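Local coordinates for tetratricopeptide repeat protein (Parabacteroides merdae ATCC 43184, PDB 4R7S) that is of unknown function but, as a tetratricopeptide repeat protein, probably serves as a helical scaffold for binding other proteins, at residues A211-Y214 / V215-G218; M240-N243 / K244-K248. All blocks are in the same frame, centred on the assembly; numbering follows the deposited sequence.

In the fold
Both contacts lie in the C-terminal part of an all-helical chain, on the same side of its centre, their centres about 18 and 17 Å from the centre of the chain and about 11 Å from each other. Contact 1 comes first, in the opening turns of helix 211-223; helix 227-238 then runs back, and contact 2 follows where the loop after it turns into helix 244-252, the last helix of the chain. The two touch: the ring of Y242 packs on N212 and V215, and the selenium of M240 lies against the ring of Y214. The start of one helix thus meets the loop between the next two, consistent with the stacked helices of a tetratricopeptide repeat protein.

Contact 1 of 2, residues A211-Y214 / V215-G218; sequences ANLY and VLRG
From A211 to G218 the chain is regular helix: V215 N bonds to A211 O in the carbonyl plane at 3.0 Å, and L216, R217 and G218 each bond through N to the O four residues back, the straightest being R217 N to L213 O at 2.8 Å (N-H...O 168°). L213 and L216 share one face, their side chains crossing obliquely, with L213 CD1 3.9 Å from L216 CD2; beyond them, I200 on helix 193-206 touches both leucines. On another flank Y214 and R217 run side by side, pointing the same way. R217 CG stands anti to its backbone N (chi1 -164°) and the chain bends at chi3, which carries NH2 to 4.0 Å from Y214 CE1. Ring and guanidinium are almost perpendicular, at 88°. The polar end of R217 is committed elsewhere, with NE in a salt bridge to D233 and the group in a cation-pi contact with F204, whose ring also meets that of Y214 edge-to-face. V215 packs on A237. With its leucines against helices 178-189 and 193-206, and Y214 and V215 against helix 227-238, the segment is consistent with the helical stacking of a tetratricopeptide repeat array.

Contact 2 of 2, residues M240-N243 / K244-K248; sequences MGYN and KEVIK
The ring of Y242 turns its edge to V246, where CE2 meets V246 CG1 in the ring plane at 3.7 Å, while Y242 CD2 lies equally far from I247 CD1. With CG anti to the backbone N (chi1 -169°), the tyrosine reaches forward over the first helical turn, and its ring also packs against helix 211-223. This is the close-packed side: buried I247 also rests on A237 and E238, and its N bonds to N243 O at 2.8 Å. Trimming Y242 to an alanine would probably open a gap between helices 211-223 and 244-252 and leave V246 CG1 and I247 CD1 without their aromatic neighbour. The loop joins two helix ends: G241, at positive phi, closes helix 227-238 in a Schellman motif, and N243 is the N-cap of helix 244-252. N243 OD1 takes the N-H of V246 at 3.0 Å (164°) and, weakly, that of E245, so two amides at the start of the helix share one acceptor. Beyond this cap the exposed side chains of K244 and E245 form the loose, solvent side. E245 CB comes to 3.2 Å from N243 OD1, but its carboxylate stays farther off. A water bridges Y242 O, to which it donates at 2.6 Å, and K244 NZ, from which it accepts at 3.1 Å.

Contact 1 of 2, residues A211-Y214 / V215-G218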
loop_
_atom_site.group_PDB
_atom_site.type_symbol
_atom_site.label_atom_id
_atom_site.label_comp_id
_atom_site.label_asym_id
_atom_site.label_seq_id
_atom_site.Cartn_x
_atom_site.Cartn_y
_atom_site.Cartn_z
ATOM N N ALA A 211 -1.784 -13.425 -2.524
ATOM C CA ALA A 211 -2.555 -14.068 -1.466
ATOM C C ALA A 211 -4.048 -13.742 -1.642
ATOM O O ALA A 211 -4.906 -14.621 -1.487
ATOM C CB ALA A 211 -2.064 -13.576 -0.112
ATOM N N ASN A 212 -4.337 -12.472 -2.039
ATOM C CA ASN A 212 -5.673 -11.938 -2.297
ATOM C C ASN A 212 -6.401 -12.759 -3.349
ATOM O O ASN A 212 -7.598 -13.021 -3.196
ATOM C CB ASN A 212 -5.567 -10.482 -2.744
ATOM C CG ASN A 212 -5.489 -9.489 -1.612
ATOM O OD1 ASN A 212 -5.363 -9.829 -0.441
ATOM N ND2 ASN A 212 -5.572 -8.227 -1.936
ATOM N N LEU A 213 -5.667 -13.202 -4.392
ATOM C CA LEU A 213 -6.238 -13.995 -5.459
ATOM C C LEU A 213 -6.528 -15.416 -4.977
ATOM O O LEU A 213 -7.496 -16.020 -5.456
ATOM C CB LEU A 213 -5.364 -13.987 -6.727
ATOM C CG LEU A 213 -6.141 -14.303 -8.011
ATOM C CD1 LEU A 213 -7.116 -13.169 -8.378
ATOM C CD2 LEU A 213 -5.215 -14.707 -9.149
ATOM N N TYR A 214 -5.748 -15.931 -3.999
ATOM C CA TYR A 214 -6.034 -17.257 -3.442
ATOM C C TYR A 214 -7.314 -17.170 -2.611
ATOM O O TYR A 214 -8.162 -18.046 -2.735
ATOM C CB TYR A 214 -4.862 -17.813 -2.621
ATOM C CG TYR A 214 -3.817 -18.548 -3.435
ATOM C CD1 TYR A 214 -3.981 -19.891 -3.767
ATOM C CD2 TYR A 214 -2.649 -17.913 -3.844
ATOM C CE1 TYR A 214 -3.028 -20.575 -4.526
ATOM C CE2 TYR A 214 -1.676 -18.591 -4.589
ATOM C CZ TYR A 214 -1.860 -19.931 -4.908
ATOM O OH TYR A 214 -0.883 -20.628 -5.591
ATOM N N VAL A 215 -7.502 -16.064 -1.840
ATOM C CA VAL A 215 -8.734 -15.824 -1.056
ATOM C C VAL A 215 -9.918 -15.745 -2.029
ATOM O O VAL A 215 -10.915 -16.430 -1.822
ATOM C CB VAL A 215 -8.648 -14.565 -0.145
ATOM C CG1 VAL A 215 -10.025 -14.136 0.374
ATOM C CG2 VAL A 215 -7.697 -14.793 1.014
ATOM N N LEU A 216 -9.765 -14.951 -3.116
ATOM C CA LEU A 216 -10.759 -14.761 -4.170
ATOM C C LEU A 216 -11.156 -16.102 -4.804
ATOM O O LEU A 216 -12.357 -16.402 -4.868
ATOM C CB LEU A 216 -10.264 -13.774 -5.247
ATOM C CG LEU A 216 -11.374 -13.241 -6.182
ATOM C CD1 LEU A 216 -12.482 -12.506 -5.396
ATOM C CD2 LEU A 216 -10.812 -12.364 -7.271
ATOM N N ARG A 217 -10.169 -16.922 -5.225
ATOM C CA ARG A 217 -10.475 -18.252 -5.755
ATOM C C ARG A 217 -11.133 -19.158 -4.674
ATOM O O ARG A 217 -12.029 -19.948 -4.992
ATOM C CB ARG A 217 -9.225 -18.932 -6.320
ATOM C CG ARG A 217 -9.606 -20.118 -7.212
ATOM C CD ARG A 217 -8.437 -20.643 -7.985
ATOM N NE ARG A 217 -7.481 -21.302 -7.105
ATOM C CZ ARG A 217 -6.468 -22.032 -7.538
ATOM N NH1 ARG A 217 -6.261 -22.184 -8.839
ATOM N NH2 ARG A 217 -5.644 -22.612 -6.674
ATOM N N GLY A 218 -10.702 -19.020 -3.429
ATOM C CA GLY A 218 -11.251 -19.801 -2.323
ATOM C C GLY A 218 -12.710 -19.478 -2.061
ATOM O O GLY A 218 -13.539 -20.381 -1.878
#

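Contact 2 of 2, residues M240-N243 / K244-K248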
loop_
_atom_site.group_PDB
_atom_site.type_symbol
_atom_site.label_atom_id
_atom_site.label_comp_id
_atom_site.label_asym_id
_atom_site.label_seq_id
_atom_site.Cartn_x
_atom_site.Cartn_y
_atom_site.Cartn_z
HETATM N N MSE A 240 0.914 -17.094 2.969
HETATM C CA MSE A 240 1.419 -15.959 2.196
HETATM C C MSE A 240 1.246 -14.617 2.939
HETATM O O MSE A 240 1.574 -13.554 2.389
HETATM C CB MSE A 240 0.733 -15.925 0.825
HETATM C CG MSE A 240 1.246 -17.019 -0.093
HETATM SE SE MSE A 240 0.289 -17.124 -1.769
HETATM C CE MSE A 240 1.099 -15.539 -2.646
ATOM N N GLY A 241 0.757 -14.682 4.181
ATOM C CA GLY A 241 0.590 -13.507 5.029
ATOM C C GLY A 241 -0.717 -12.744 4.940
ATOM O O GLY A 241 -0.756 -11.572 5.332
ATOM N N TYR A 242 -1.810 -13.392 4.475
ATOM C CA TYR A 242 -3.133 -12.755 4.443
ATOM C C TYR A 242 -3.647 -12.622 5.870
ATOM O O TYR A 242 -3.368 -13.520 6.673
ATOM C CB TYR A 242 -4.123 -13.584 3.591
ATOM C CG TYR A 242 -5.426 -12.871 3.288
ATOM C CD1 TYR A 242 -5.566 -12.083 2.145
ATOM C CD2 TYR A 242 -6.522 -12.988 4.137
ATOM C CE1 TYR A 242 -6.761 -11.413 1.869
ATOM C CE2 TYR A 242 -7.723 -12.334 3.863
ATOM C CZ TYR A 242 -7.839 -11.548 2.727
ATOM O OH TYR A 242 -9.026 -10.909 2.456
ATOM N N ASN A 243 -4.418 -11.541 6.185
ATOM C CA ASN A 243 -5.004 -11.285 7.512
ATOM C C ASN A 243 -5.452 -12.591 8.204
ATOM O O ASN A 243 -6.402 -13.253 7.760
ATOM C CB ASN A 243 -6.175 -10.284 7.458
ATOM C CG ASN A 243 -6.608 -9.800 8.833
ATOM O OD1 ASN A 243 -7.263 -10.508 9.601
ATOM N ND2 ASN A 243 -6.227 -8.593 9.194
ATOM N N LYS A 244 -4.726 -12.945 9.282
ATOM C CA LYS A 244 -4.906 -14.151 10.095
ATOM C C LYS A 244 -6.278 -14.242 10.724
ATOM O O LYS A 244 -6.792 -15.349 10.823
ATOM C CB LYS A 244 -3.823 -14.253 11.179
ATOM C CG LYS A 244 -2.755 -15.302 10.842
ATOM C CD LYS A 244 -1.374 -14.907 11.375
ATOM C CE LYS A 244 -0.369 -16.036 11.307
ATOM N NZ LYS A 244 0.138 -16.266 9.928
ATOM N N GLU A 245 -6.881 -13.104 11.125
ATOM C CA GLU A 245 -8.234 -13.079 11.726
ATOM C C GLU A 245 -9.298 -13.454 10.698
ATOM O O GLU A 245 -10.134 -14.316 10.973
ATOM C CB GLU A 245 -8.601 -11.698 12.312
ATOM C CG GLU A 245 -7.737 -11.178 13.445
ATOM C CD GLU A 245 -8.110 -9.753 13.811
ATOM O OE1 GLU A 245 -7.740 -8.828 13.049
ATOM O OE2 GLU A 245 -8.818 -9.567 14.828
ATOM N N VAL A 246 -9.260 -12.778 9.518
ATOM C CA VAL A 246 -10.201 -12.951 8.407
ATOM C C VAL A 246 -10.000 -14.341 7.801
ATOM O O VAL A 246 -10.996 -15.045 7.568
ATOM C CB VAL A 246 -10.076 -11.795 7.367
ATOM C CG1 VAL A 246 -10.694 -12.160 6.012
ATOM C CG2 VAL A 246 -10.694 -10.506 7.910
ATOM N N ILE A 247 -8.725 -14.766 7.618
ATOM C CA ILE A 247 -8.433 -16.085 7.063
ATOM C C ILE A 247 -8.969 -17.168 8.008
ATOM O O ILE A 247 -9.450 -18.197 7.525
ATOM C CB ILE A 247 -6.935 -16.277 6.684
ATOM C CG1 ILE A 247 -6.769 -17.239 5.495
ATOM C CG2 ILE A 247 -6.085 -16.716 7.851
ATOM C CD1 ILE A 247 -7.000 -16.633 4.158
ATOM N N LYS A 248 -8.974 -16.890 9.339
ATOM C CA LYS A 248 -9.510 -17.789 10.376
ATOM C C LYS A 248 -11.040 -17.991 10.173
ATOM O O LYS A 248 -11.511 -19.128 10.209
ATOM C CB LYS A 248 -9.204 -17.237 11.797
ATOM C CG LYS A 248 -9.501 -18.215 12.938
ATOM C CD LYS A 248 -9.612 -17.545 14.310
ATOM C CE LYS A 248 -10.945 -17.796 14.982
ATOM N NZ LYS A 248 -11.153 -19.235 15.313
HETATM O O HOH W 1 -1.351 -14.926 7.551
#